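Aldehyde dehydrogenase family protein (Pseudomonas syringae pv. tomato, PDB 5IUV) probably oxidises indole-3-acetaldehyde to the auxin indole-3-acetic acid with NAD+ as the hydride acceptor, a reaction linked to the virulence of this plant pathogen. Local coordinates at residues A91-Q96 with A207-I212; A98-L103 with A200-Q205; S292-N297 with P405-L410; L354-A359 with A398-F403. All blocks are in the same frame, centred on the assembly; numbering follows the deposited sequence.

Contact 1: A91-Q96 with A207-I212; sequences AGLLEQ and AIEAGI
Leu93 carries its CG opposite the carbonyl carbon (chi1 -74°) and Glu209 sends its CG away from its own backbone N (chi1 -174°), and with these two torsions the leucine fork reaches across to the stem of the glutamate. The two branches of the fork do different work. CD1 dips toward the helix backbone, lying 3.6 Å from Ala210 N and 3.8 Å from Glu209 CB, and it also meets the methyl of Ala210, at 3.9 Å between Leu93 CD1 and Ala210 CB. Leu93 CD2 touches farther out, 3.8 Å from Glu209 OE2. The extended glutamate chain thus runs along the leucine fork, its stem against CD1 and its carboxylate against CD2, and its end reaches the protein surface. There a water joins the two helices: it accepts from Gln96 NE2 at 2.7 Å and donates to Glu209 OE2 at 2.5 Å, a polar bridge outside the apolar touch. No direct hydrogen bond links the segments, and the contact is small, with 144 Å² buried in all. The helix that bears Glu209 stops here in a Schellman motif, in which Gly211 takes a positive phi of 118° and both Gly211 N and Ile212 N bond back into the last turn. The end of helix 198-210 is thus laid against helix 80-96, whose Arg89 binds Ala210 O through NE and whose Phe90 packs on Ala207 and Ala210. Behind Leu93, Ala91 and Leu94 of the same helix rest on helix 113-134, and Leu94 also reaches helix 170-183.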
loop_
_atom_site.group_PDB
_atom_site.type_symbol
_atom_site.label_atom_id
_atom_site.label_comp_id
_atom_site.label_asym_id
_atom_site.label_seq_id
_atom_site.Cartn_x
_atom_site.Cartn_y
_atom_site.Cartn_z
ATOM N N ALA A 91 11.408 1.231 25.037
ATOM C CA ALA A 91 11.519 2.668 24.849
ATOM C C ALA A 91 11.255 3.387 26.170
ATOM O O ALA A 91 11.954 4.340 26.523
ATOM C CB ALA A 91 10.561 3.145 23.777
ATOM N N GLY A 92 10.246 2.920 26.901
ATOM C CA GLY A 92 9.905 3.502 28.189
ATOM C C GLY A 92 11.034 3.458 29.208
ATOM O O GLY A 92 11.174 4.369 30.039
ATOM N N LEU A 93 11.842 2.402 29.157
ATOM C CA LEU A 93 12.952 2.263 30.091
ATOM C C LEU A 93 14.112 3.184 29.721
ATOM O O LEU A 93 14.875 3.597 30.587
ATOM C CB LEU A 93 13.425 0.809 30.161
ATOM C CG LEU A 93 12.479 -0.125 30.923
ATOM C CD1 LEU A 93 12.916 -1.580 30.791
ATOM C CD2 LEU A 93 12.390 0.280 32.390
ATOM N N LEU A 94 14.249 3.505 28.438
ATOM C CA LEU A 94 15.221 4.512 28.027
ATOM C C LEU A 94 14.842 5.862 28.631
ATOM O O LEU A 94 15.683 6.571 29.186
ATOM C CB LEU A 94 15.307 4.616 26.498
ATOM C CG LEU A 94 16.403 3.804 25.805
ATOM C CD1 LEU A 94 16.266 2.323 26.084
ATOM C CD2 LEU A 94 16.423 4.071 24.294
ATOM N N GLU A 95 13.565 6.209 28.535
ATOM C CA GLU A 95 13.088 7.469 29.086
ATOM C C GLU A 95 13.213 7.499 30.608
ATOM O O GLU A 95 13.606 8.510 31.186
ATOM C CB GLU A 95 11.637 7.714 28.664
ATOM C CG GLU A 95 11.487 7.895 27.169
ATOM C CD GLU A 95 10.070 8.230 26.759
ATOM O OE1 GLU A 95 9.125 7.607 27.293
ATOM O OE2 GLU A 95 9.906 9.117 25.895
ATOM N N GLN A 96 12.878 6.386 31.249
ATOM C CA GLN A 96 12.945 6.281 32.701
ATOM C C GLN A 96 14.382 6.438 33.199
ATOM O O GLN A 96 14.611 6.957 34.284
ATOM C CB GLN A 96 12.357 4.944 33.151
ATOM C CG GLN A 96 12.410 4.662 34.636
ATOM C CD GLN A 96 11.815 3.303 34.965
ATOM O OE1 GLN A 96 10.722 2.964 34.502
ATOM N NE2 GLN A 96 12.542 2.506 35.743
ATOM N N ALA A 207 17.039 -3.916 27.900
ATOM C CA ALA A 207 16.316 -4.761 26.953
ATOM C C ALA A 207 15.742 -5.987 27.665
ATOM O O ALA A 207 14.575 -6.332 27.482
ATOM C CB ALA A 207 17.224 -5.179 25.804
ATOM N N ILE A 208 16.561 -6.625 28.493
ATOM C CA ILE A 208 16.110 -7.767 29.286
ATOM C C ILE A 208 14.979 -7.370 30.238
ATOM O O ILE A 208 13.974 -8.078 30.363
ATOM C CB ILE A 208 17.279 -8.380 30.096
ATOM C CG1 ILE A 208 18.309 -8.986 29.146
ATOM C CG2 ILE A 208 16.775 -9.451 31.056
ATOM C CD1 ILE A 208 17.752 -10.097 28.265
ATOM N N GLU A 209 15.132 -6.228 30.899
ATOM C CA GLU A 209 14.108 -5.765 31.827
ATOM C C GLU A 209 12.783 -5.485 31.100
ATOM O O GLU A 209 11.712 -5.706 31.654
ATOM C CB GLU A 209 14.581 -4.519 32.586
ATOM C CG GLU A 209 13.610 -4.074 33.670
ATOM C CD GLU A 209 14.027 -2.785 34.358
ATOM O OE1 GLU A 209 15.158 -2.296 34.110
ATOM O OE2 GLU A 209 13.213 -2.265 35.151
ATOM N N ALA A 210 12.854 -5.029 29.854
ATOM C CA ALA A 210 11.635 -4.775 29.077
ATOM C C ALA A 210 10.935 -6.071 28.647
ATOM O O ALA A 210 9.741 -6.068 28.345
ATOM C CB ALA A 210 11.950 -3.924 27.854
ATOM N N GLY A 211 11.674 -7.175 28.615
ATOM C CA GLY A 211 11.093 -8.449 28.226
ATOM C C GLY A 211 11.693 -9.065 26.972
ATOM O O GLY A 211 11.221 -10.100 26.501
ATOM N N ILE A 212 12.720 -8.430 26.414
ATOM C CA ILE A 212 13.472 -9.038 25.318
ATOM C C ILE A 212 14.196 -10.280 25.836
ATOM O O ILE A 212 14.963 -10.182 26.783
ATOM C CB ILE A 212 14.510 -8.070 24.719
ATOM C CG1 ILE A 212 13.840 -6.807 24.178
ATOM C CG2 ILE A 212 15.319 -8.768 23.622
ATOM C CD1 ILE A 212 13.054 -7.035 22.901
HETATM O O HOH W 1 12.238 -0.168 36.114
#

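Contact 2: A98-L103 with A200-Q205; sequences AEELAL and AIRIAQ
Leu101 lays its CD2 methyl against the aliphatic stem of Arg202, 3.8 Å from Arg202 CG. Arg202 belongs to helix 198-210, which joins the parallel paired strands 187-191 and 217-219 in a beta-alpha-beta crossover of the NAD-binding domain, and helix 98-109 packs on it nearly antiparallel. The axes of the short segments run at 155° to each other and come no closer than 10.8 Å, a wide spacing that long side chains have to span. The same Leu101 CD2 also meets Ile203 CG2 at 4.1 Å, so one methyl sits against two neighbouring residues of helix 198-210, and the leucine crosses each of them at about a right angle. Leu101 and Ile203 form the buried side of the contact: Leu101 packs further on Ile121 of helix 113-134, and Ile203 on Leu171 and Leu178 of helix 170-183. Toward the outer side the chemistry changes to charge. Glu100, its CG trans to the backbone N and its chain extended, meets Arg202, whose bend at chi2 (66°) turns the guanidinium toward the carboxylate. A salt bridge results, with two bonds of unequal strength. The stronger one runs from Arg202 NE to Glu100 OE2 at 2.9 Å; the weak one runs from Arg202 NH2 to Glu100 OE1 at 3.3 Å. The arginine thus offers the edge that carries NE and NH2, but the two planar groups are twisted 51° apart and do not form a flat pair. In the NE bond, Glu100 OE2 lies near the guanidinium plane, whereas Arg202 NE stands well out of the carboxylate plane.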
loop_
_atom_site.group_PDB
_atom_site.type_symbol
_atom_site.label_atom_id
_atom_site.label_comp_id
_atom_site.label_asym_id
_atom_site.label_seq_id
_atom_site.Cartn_x
_atom_site.Cartn_y
_atom_site.Cartn_z
ATOM N N ALA A 98 16.725 8.199 31.506
ATOM C CA ALA A 98 17.230 9.205 30.572
ATOM C C ALA A 98 18.421 9.996 31.103
ATOM O O ALA A 98 19.358 10.266 30.359
ATOM C CB ALA A 98 16.105 10.164 30.176
ATOM N N GLU A 99 18.394 10.369 32.380
ATOM C CA GLU A 99 19.469 11.199 32.919
ATOM C C GLU A 99 20.802 10.455 32.939
ATOM O O GLU A 99 21.836 11.013 32.563
ATOM C CB GLU A 99 19.111 11.698 34.318
ATOM C CG GLU A 99 17.958 12.684 34.324
ATOM C CD GLU A 99 17.586 13.157 35.720
ATOM O OE1 GLU A 99 18.065 12.558 36.706
ATOM O OE2 GLU A 99 16.813 14.130 35.829
ATOM N N GLU A 100 20.775 9.198 33.368
ATOM C CA GLU A 100 21.974 8.364 33.350
ATOM C C GLU A 100 22.492 8.144 31.925
ATOM O O GLU A 100 23.684 8.288 31.667
ATOM C CB GLU A 100 21.708 7.006 34.011
ATOM C CG GLU A 100 22.910 6.069 33.970
ATOM C CD GLU A 100 22.629 4.678 34.538
ATOM O OE1 GLU A 100 21.491 4.421 34.987
ATOM O OE2 GLU A 100 23.561 3.841 34.537
ATOM N N LEU A 101 21.598 7.781 31.009
ATOM C CA LEU A 101 21.979 7.515 29.629
ATOM C C LEU A 101 22.526 8.765 28.937
ATOM O O LEU A 101 23.504 8.688 28.186
ATOM C CB LEU A 101 20.786 6.960 28.849
ATOM C CG LEU A 101 20.376 5.538 29.237
ATOM C CD1 LEU A 101 19.062 5.148 28.581
ATOM C CD2 LEU A 101 21.465 4.558 28.845
ATOM N N ALA A 102 21.897 9.910 29.193
ATOM C CA ALA A 102 22.343 11.170 28.609
ATOM C C ALA A 102 23.729 11.526 29.126
ATOM O O ALA A 102 24.590 12.000 28.374
ATOM C CB ALA A 102 21.357 12.289 28.921
ATOM N N LEU A 103 23.939 11.293 30.414
ATOM C CA LEU A 103 25.214 11.601 31.038
ATOM C C LEU A 103 26.315 10.695 30.482
ATOM O O LEU A 103 27.417 11.155 30.187
ATOM C CB LEU A 103 25.100 11.471 32.561
ATOM C CG LEU A 103 26.297 11.895 33.408
ATOM C CD1 LEU A 103 26.780 13.297 33.031
ATOM C CD2 LEU A 103 25.922 11.841 34.877
ATOM N N ALA A 200 25.375 1.713 24.613
ATOM C CA ALA A 200 25.036 0.401 24.066
ATOM C C ALA A 200 25.177 -0.695 25.121
ATOM O O ALA A 200 24.312 -1.557 25.254
ATOM C CB ALA A 200 25.915 0.080 22.865
ATOM N N ILE A 201 26.277 -0.661 25.866
ATOM C CA ILE A 201 26.500 -1.632 26.926
ATOM C C ILE A 201 25.381 -1.553 27.961
ATOM O O ILE A 201 24.859 -2.573 28.414
ATOM C CB ILE A 201 27.875 -1.405 27.605
ATOM C CG1 ILE A 201 29.005 -1.852 26.669
ATOM C CG2 ILE A 201 27.965 -2.147 28.937
ATOM C CD1 ILE A 201 30.396 -1.449 27.148
ATOM N N ARG A 202 24.999 -0.329 28.306
ATOM C CA ARG A 202 24.013 -0.104 29.357
ATOM C C ARG A 202 22.601 -0.550 28.962
ATOM O O ARG A 202 21.887 -1.123 29.784
ATOM C CB ARG A 202 24.013 1.377 29.761
ATOM C CG ARG A 202 23.010 1.738 30.857
ATOM C CD ARG A 202 23.348 1.078 32.194
ATOM N NE ARG A 202 22.413 1.501 33.233
ATOM C CZ ARG A 202 21.328 0.820 33.588
ATOM N NH1 ARG A 202 21.043 -0.333 33.003
ATOM N NH2 ARG A 202 20.529 1.295 34.536
ATOM N N ILE A 203 22.193 -0.314 27.713
ATOM C CA ILE A 203 20.819 -0.652 27.325
ATOM C C ILE A 203 20.604 -2.149 27.118
ATOM O O ILE A 203 19.462 -2.594 27.002
ATOM C CB ILE A 203 20.364 0.090 26.040
ATOM C CG1 ILE A 203 21.225 -0.308 24.843
ATOM C CG2 ILE A 203 20.357 1.608 26.270
ATOM C CD1 ILE A 203 20.688 0.173 23.508
ATOM N N ALA A 204 21.684 -2.929 27.067
ATOM C CA ALA A 204 21.556 -4.391 26.983
ATOM C C ALA A 204 20.757 -4.931 28.170
ATOM O O ALA A 204 19.909 -5.813 28.019
ATOM C CB ALA A 204 22.932 -5.054 26.922
ATOM N N GLN A 205 21.017 -4.369 29.345
ATOM C CA GLN A 205 20.297 -4.730 30.561
ATOM C C GLN A 205 18.841 -4.277 30.521
ATOM O O GLN A 205 17.936 -4.992 30.966
ATOM C CB GLN A 205 20.994 -4.123 31.777
ATOM C CG GLN A 205 20.129 -4.066 33.020
ATOM C CD GLN A 205 20.027 -5.406 33.706
ATOM O OE1 GLN A 205 18.975 -6.052 33.692
ATOM N NE2 GLN A 205 21.125 -5.834 34.326
#

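Contact 3: S292-N297 with P405-L410; sequences SAIAFN and PVLSVL
A helix end packed against the start of a beta strand makes this buried contact: helix 283-295 is in its last turn where strand 406-412 begins, in the mixed sheet that also holds strands 273-276 and 307-311. Ile294 carries nearly all of it from the helix side. With CG1 swung to the far side from its backbone N (chi1 -166°), the isoleucine points its longer branch at the strand and touches backbone more than side chain. Ile294 CD1 comes to rest 3.6 Å from Val406 O. Ile294 CG1 lies 3.8 Å from Val406 N, and the same Ile294 CG1 is 4.0 Å from Leu407 CB. The carbonyl of the same residue makes a second point of contact, a CA-H...O interaction in which Ile294 O is 3.5 Å from Pro405 CA with an angle of 137° at the hydrogen. Pro405 CB is also close, 3.7 Å from Ile294 O. No conventional hydrogen bond crosses between the segments; Leu407 and Ser408 make their backbone bonds within the sheet, with Thr386 and Phe388 and with Ser306. The last turn of helix 283-295 therefore lies on the first residues of strand 406-412 through van der Waals contact and one CA-H...O contact. Around it, Leu407 packs on Leu308 of strand 307-311, Ile294 and Ala295 lean on Leu326 of helix 312-326, and strand 382-389 flanks strand 406-412 through its pairing with Pro405 and Leu407.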
loop_
_atom_site.group_PDB
_atom_site.type_symbol
_atom_site.label_atom_id
_atom_site.label_comp_id
_atom_site.label_asym_id
_atom_site.label_seq_id
_atom_site.Cartn_x
_atom_site.Cartn_y
_atom_site.Cartn_z
ATOM N N SER A 292 23.207 26.542 12.380
ATOM C CA SER A 292 22.860 25.339 13.133
ATOM C C SER A 292 23.252 24.081 12.358
ATOM O O SER A 292 23.727 23.100 12.938
ATOM C CB SER A 292 21.362 25.317 13.455
ATOM O OG SER A 292 20.995 24.104 14.090
ATOM N N ALA A 293 23.074 24.130 11.042
ATOM C CA ALA A 293 23.360 22.986 10.178
ATOM C C ALA A 293 24.817 22.541 10.246
ATOM O O ALA A 293 25.129 21.393 9.933
ATOM C CB ALA A 293 22.989 23.308 8.733
ATOM N N ILE A 294 25.710 23.441 10.645
ATOM C CA ILE A 294 27.126 23.092 10.675
ATOM C C ILE A 294 27.680 23.049 12.100
ATOM O O ILE A 294 28.687 22.385 12.359
ATOM C CB ILE A 294 27.959 24.074 9.807
ATOM C CG1 ILE A 294 29.366 23.518 9.560
ATOM C CG2 ILE A 294 28.013 25.454 10.438
ATOM C CD1 ILE A 294 29.371 22.163 8.869
ATOM N N ALA A 295 27.023 23.727 13.039
ATOM C CA ALA A 295 27.556 23.786 14.405
ATOM C C ALA A 295 26.916 22.767 15.350
ATOM O O ALA A 295 27.514 22.410 16.369
ATOM C CB ALA A 295 27.398 25.189 14.975
ATOM N N PHE A 296 25.703 22.314 15.035
ATOM C CA PHE A 296 25.030 21.367 15.920
ATOM C C PHE A 296 25.831 20.082 16.024
ATOM O O PHE A 296 26.316 19.557 15.016
ATOM C CB PHE A 296 23.612 21.048 15.449
ATOM C CG PHE A 296 22.899 20.055 16.336
ATOM C CD1 PHE A 296 22.466 20.423 17.603
ATOM C CD2 PHE A 296 22.675 18.755 15.907
ATOM C CE1 PHE A 296 21.810 19.510 18.426
ATOM C CE2 PHE A 296 22.024 17.839 16.726
ATOM C CZ PHE A 296 21.595 18.218 17.988
ATOM N N ASN A 297 25.968 19.593 17.253
ATOM C CA ASN A 297 26.790 18.421 17.553
ATOM C C ASN A 297 28.196 18.527 16.972
ATOM O O ASN A 297 28.715 17.557 16.419
ATOM C CB ASN A 297 26.129 17.137 17.038
ATOM C CG ASN A 297 26.630 15.899 17.767
ATOM O OD1 ASN A 297 26.785 15.915 18.992
ATOM N ND2 ASN A 297 26.911 14.832 17.023
ATOM N N PRO A 405 32.997 21.289 12.728
ATOM C CA PRO A 405 32.145 22.451 12.441
ATOM C C PRO A 405 32.786 23.401 11.434
ATOM O O PRO A 405 33.032 24.566 11.756
ATOM C CB PRO A 405 31.997 23.114 13.810
ATOM C CG PRO A 405 33.296 22.798 14.505
ATOM C CD PRO A 405 33.763 21.453 13.978
ATOM N N VAL A 406 33.053 22.901 10.230
ATOM C CA VAL A 406 33.731 23.671 9.192
ATOM C C VAL A 406 32.828 23.872 7.975
ATOM O O VAL A 406 32.477 22.908 7.296
ATOM C CB VAL A 406 35.031 22.982 8.746
ATOM C CG1 VAL A 406 35.732 23.801 7.672
ATOM C CG2 VAL A 406 35.958 22.768 9.943
ATOM N N LEU A 407 32.461 25.123 7.706
ATOM C CA LEU A 407 31.544 25.447 6.612
ATOM C C LEU A 407 32.265 25.963 5.369
ATOM O O LEU A 407 33.167 26.802 5.469
ATOM C CB LEU A 407 30.520 26.488 7.077
ATOM C CG LEU A 407 29.407 26.903 6.108
ATOM C CD1 LEU A 407 28.547 25.706 5.740
ATOM C CD2 LEU A 407 28.550 28.002 6.717
ATOM N N SER A 408 31.862 25.463 4.202
ATOM C CA SER A 408 32.331 26.014 2.928
ATOM C C SER A 408 31.223 26.825 2.270
ATOM O O SER A 408 30.091 26.358 2.143
ATOM C CB SER A 408 32.798 24.905 1.982
ATOM O OG SER A 408 33.946 24.248 2.495
ATOM N N VAL A 409 31.545 28.044 1.852
ATOM C CA VAL A 409 30.542 28.906 1.233
ATOM C C VAL A 409 30.810 29.109 -0.257
ATOM O O VAL A 409 31.863 29.615 -0.644
ATOM C CB VAL A 409 30.476 30.279 1.924
ATOM C CG1 VAL A 409 29.408 31.147 1.263
ATOM C CG2 VAL A 409 30.198 30.110 3.415
ATOM N N LEU A 410 29.838 28.727 -1.085
ATOM C CA LEU A 410 29.968 28.828 -2.536
ATOM C C LEU A 410 28.854 29.704 -3.103
ATOM O O LEU A 410 27.792 29.835 -2.488
ATOM C CB LEU A 410 29.922 27.443 -3.188
ATOM C CG LEU A 410 30.877 26.336 -2.718
ATOM C CD1 LEU A 410 30.402 25.651 -1.434
ATOM C CD2 LEU A 410 31.098 25.311 -3.832
#

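Contact 4: L354-A359 with A398-F403; sequences LSYIAA and AQEEIF. With NAD (nicotinamide-adenine-dinucleotide), chain C.
Helix 347-362 passes the loop that follows helix 396-399, with Tyr356 and Ile402 closest at 6.7 Å between their CA atoms. The tyrosine ring bridges the gap. Over one face lies Ile402 CG1, 4.0 Å from the Tyr356 ring centroid and 23° off its normal, a CH-pi contact, while Ile402 CG2 touches Tyr356 CB. At the far end Tyr356 OH donates to Glu400 OE1 at 2.6 Å, using the anti lone pair of a carboxylate turned 84° from the ring. A water donates both to Tyr356 OH and, at 2.6 Å, to Glu401 O, tying the hydroxyl to the next residue's backbone. Glu401 points its side chain the other way, to the NAD ribose on the nicotinamide side: Glu401 OE1 accepts from NAD O3D at 3.0 Å and Glu401 OE2 from NAD O2D at 2.8 Å. Beside it the Phe403 ring presents a face to the same sugar. One short loop thus faces a helix with Glu400 and Ile402 and the cofactor with Glu401 and Phe403, so the tyrosine's hydrogen bonds probably help to set the backbone from which the carboxylate grips both ribose hydroxyls.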
loop_
_atom_site.group_PDB
_atom_site.type_symbol
_atom_site.label_atom_id
_atom_site.label_comp_id
_atom_site.label_asym_id
_atom_site.label_seq_id
_atom_site.Cartn_x
_atom_site.Cartn_y
_atom_site.Cartn_z
ATOM N N LEU A 354 41.466 20.008 12.234
ATOM C CA LEU A 354 42.471 21.068 12.144
ATOM C C LEU A 354 43.275 20.995 10.845
ATOM O O LEU A 354 43.695 22.018 10.300
ATOM C CB LEU A 354 43.421 21.004 13.346
ATOM C CG LEU A 354 42.840 21.489 14.677
ATOM C CD1 LEU A 354 43.851 21.318 15.803
ATOM C CD2 LEU A 354 42.405 22.938 14.564
ATOM N N SER A 355 43.491 19.780 10.358
ATOM C CA SER A 355 44.216 19.585 9.109
ATOM C C SER A 355 43.371 20.020 7.906
ATOM O O SER A 355 43.901 20.512 6.910
ATOM C CB SER A 355 44.641 18.124 8.963
ATOM O OG SER A 355 45.286 17.913 7.722
ATOM N N TYR A 356 42.056 19.842 7.998
ATOM C CA TYR A 356 41.168 20.309 6.935
ATOM C C TYR A 356 41.080 21.838 6.938
ATOM O O TYR A 356 41.052 22.464 5.876
ATOM C CB TYR A 356 39.770 19.680 7.067
ATOM C CG TYR A 356 39.642 18.354 6.340
ATOM C CD1 TYR A 356 39.716 18.297 4.954
ATOM C CD2 TYR A 356 39.462 17.162 7.034
ATOM C CE1 TYR A 356 39.608 17.097 4.277
ATOM C CE2 TYR A 356 39.355 15.952 6.365
ATOM C CZ TYR A 356 39.429 15.929 4.984
ATOM O OH TYR A 356 39.321 14.739 4.299
ATOM N N ILE A 357 41.036 22.438 8.126
ATOM C CA ILE A 357 41.073 23.893 8.239
ATOM C C ILE A 357 42.359 24.422 7.599
ATOM O O ILE A 357 42.349 25.439 6.902
ATOM C CB ILE A 357 40.981 24.367 9.712
ATOM C CG1 ILE A 357 39.610 24.024 10.299
ATOM C CG2 ILE A 357 41.238 25.872 9.816
ATOM C CD1 ILE A 357 39.446 24.423 11.752
ATOM N N ALA A 358 43.463 23.713 7.824
ATOM C CA ALA A 358 44.733 24.057 7.197
ATOM C C ALA A 358 44.643 23.923 5.675
ATOM O O ALA A 358 45.210 24.728 4.939
ATOM C CB ALA A 358 45.850 23.181 7.745
ATOM N N ALA A 359 43.923 22.905 5.214
ATOM C CA ALA A 359 43.761 22.665 3.783
ATOM C C ALA A 359 42.910 23.754 3.128
ATOM O O ALA A 359 43.102 24.081 1.958
ATOM C CB ALA A 359 43.147 21.292 3.542
ATOM N N ALA A 398 35.616 21.290 -0.034
ATOM C CA ALA A 398 34.308 21.206 -0.681
ATOM C C ALA A 398 33.973 19.763 -1.052
ATOM O O ALA A 398 32.810 19.363 -1.020
ATOM C CB ALA A 398 34.263 22.095 -1.920
ATOM N N GLN A 399 34.994 18.984 -1.400
ATOM C CA GLN A 399 34.785 17.604 -1.845
ATOM C C GLN A 399 34.768 16.588 -0.705
ATOM O O GLN A 399 33.973 15.649 -0.716
ATOM C CB GLN A 399 35.861 17.215 -2.861
ATOM C CG GLN A 399 35.632 17.796 -4.247
ATOM C CD GLN A 399 34.370 17.254 -4.890
ATOM O OE1 GLN A 399 34.138 16.042 -4.900
ATOM N NE2 GLN A 399 33.535 18.149 -5.416
ATOM N N GLU A 400 35.637 16.777 0.282
ATOM C CA GLU A 400 35.807 15.769 1.324
ATOM C C GLU A 400 35.026 16.060 2.605
ATOM O O GLU A 400 34.906 17.214 3.030
ATOM C CB GLU A 400 37.296 15.613 1.641
ATOM C CG GLU A 400 38.108 15.250 0.414
ATOM C CD GLU A 400 39.597 15.215 0.677
ATOM O OE1 GLU A 400 40.000 15.063 1.849
ATOM O OE2 GLU A 400 40.362 15.341 -0.300
ATOM N N GLU A 401 34.486 15.002 3.209
ATOM C CA GLU A 401 33.768 15.135 4.472
ATOM C C GLU A 401 34.743 15.444 5.599
ATOM O O GLU A 401 35.708 14.706 5.814
ATOM C CB GLU A 401 32.988 13.861 4.803
ATOM C CG GLU A 401 32.152 13.988 6.070
ATOM C CD GLU A 401 31.317 12.751 6.359
ATOM O OE1 GLU A 401 31.834 11.627 6.188
ATOM O OE2 GLU A 401 30.143 12.907 6.757
ATOM N N ILE A 402 34.489 16.528 6.325
ATOM C CA ILE A 402 35.401 16.961 7.378
ATOM C C ILE A 402 34.964 16.436 8.746
ATOM O O ILE A 402 35.798 16.058 9.573
ATOM C CB ILE A 402 35.504 18.494 7.412
ATOM C CG1 ILE A 402 36.029 19.007 6.065
ATOM C CG2 ILE A 402 36.406 18.952 8.557
ATOM C CD1 ILE A 402 35.830 20.503 5.844
ATOM N N PHE A 403 33.654 16.405 8.964
ATOM C CA PHE A 403 33.069 15.940 10.223
ATOM C C PHE A 403 33.562 16.772 11.403
ATOM O O PHE A 403 33.895 16.244 12.466
ATOM C CB PHE A 403 33.364 14.456 10.455
ATOM C CG PHE A 403 32.184 13.686 10.979
ATOM C CD1 PHE A 403 30.976 13.717 10.309
ATOM C CD2 PHE A 403 32.285 12.936 12.139
ATOM C CE1 PHE A 403 29.886 13.015 10.788
ATOM C CE2 PHE A 403 31.207 12.226 12.619
ATOM C CZ PHE A 403 30.000 12.265 11.945
HETATM P PA NAD C . 33.924 4.341 10.856
HETATM O O1A NAD C . 33.658 3.987 9.443
HETATM O O2A NAD C . 35.391 4.543 11.179
HETATM O O5B NAD C . 33.328 3.239 11.816
HETATM C C5B NAD C . 31.926 3.030 12.083
HETATM C C4B NAD C . 31.810 1.737 12.850
HETATM O O4B NAD C . 32.424 0.679 12.084
HETATM C C3B NAD C . 32.453 1.677 14.240
HETATM O O3B NAD C . 31.668 0.890 15.129
HETATM C C2B NAD C . 33.799 1.004 13.963
HETATM O O2B NAD C . 34.326 0.351 15.114
HETATM C C1B NAD C . 33.403 0.024 12.863
HETATM N N9A NAD C . 34.468 -0.435 11.977
HETATM C C8A NAD C . 35.647 0.197 11.679
HETATM N N7A NAD C . 36.456 -0.502 10.922
HETATM C C5A NAD C . 35.748 -1.676 10.682
HETATM C C6A NAD C . 36.036 -2.813 9.899
HETATM N N6A NAD C . 37.189 -2.999 9.247
HETATM N N1A NAD C . 35.089 -3.779 9.829
HETATM C C2A NAD C . 33.952 -3.619 10.513
HETATM N N3A NAD C . 33.577 -2.601 11.292
HETATM C C4A NAD C . 34.523 -1.646 11.327
HETATM O O3 NAD C . 33.141 5.696 11.214
HETATM P PN NAD C . 33.061 6.624 12.521
HETATM O O1N NAD C . 34.322 7.401 12.563
HETATM O O2N NAD C . 32.693 5.785 13.685
HETATM O O5D NAD C . 31.797 7.552 12.213
HETATM C C5D NAD C . 31.887 8.726 11.378
HETATM C C4D NAD C . 31.283 8.396 10.036
HETATM O O4D NAD C . 29.903 7.999 10.215
HETATM C C3D NAD C . 31.232 9.553 9.046
HETATM O O3D NAD C . 31.680 9.118 7.767
HETATM C C2D NAD C . 29.743 9.916 9.053
HETATM O O2D NAD C . 29.234 10.508 7.861
HETATM C C1D NAD C . 29.072 8.536 9.244
HETATM N N1N NAD C . 27.660 8.698 9.794
HETATM C C2N NAD C . 26.622 8.344 8.898
HETATM C C3N NAD C . 25.303 8.398 9.322
HETATM C C7N NAD C . 24.144 8.107 8.402
HETATM O O7N NAD C . 24.342 7.991 7.174
HETATM N N7N NAD C . 22.941 8.096 8.921
HETATM C C4N NAD C . 25.033 8.823 10.625
HETATM C C5N NAD C . 26.068 9.196 11.476
HETATM C C6N NAD C . 27.381 9.121 11.041
HETATM O O HOH W 2 36.721 12.811 4.414
#

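How the contacts relate
Contacts 1 and 2 share helix 198-210, set against two successive helices, and they touch where Leu94 meets Leu101 and Ile203. Both join apolar packing to polar links nearer the surface, a water bridge in contact 1 and a direct salt bridge in contact 2. Contacts 3 and 4 form a second pair, meeting through Val406 and Ile357, with centres about 12 Å apart; contacts 1 and 3 lie on opposite sides of the chain's centre, their centres about 35 Å apart. Contact 3 is fully buried and lacks conventional hydrogen bonds between its segments, whereas the partly buried contact 4 is the one that reaches bound NAD.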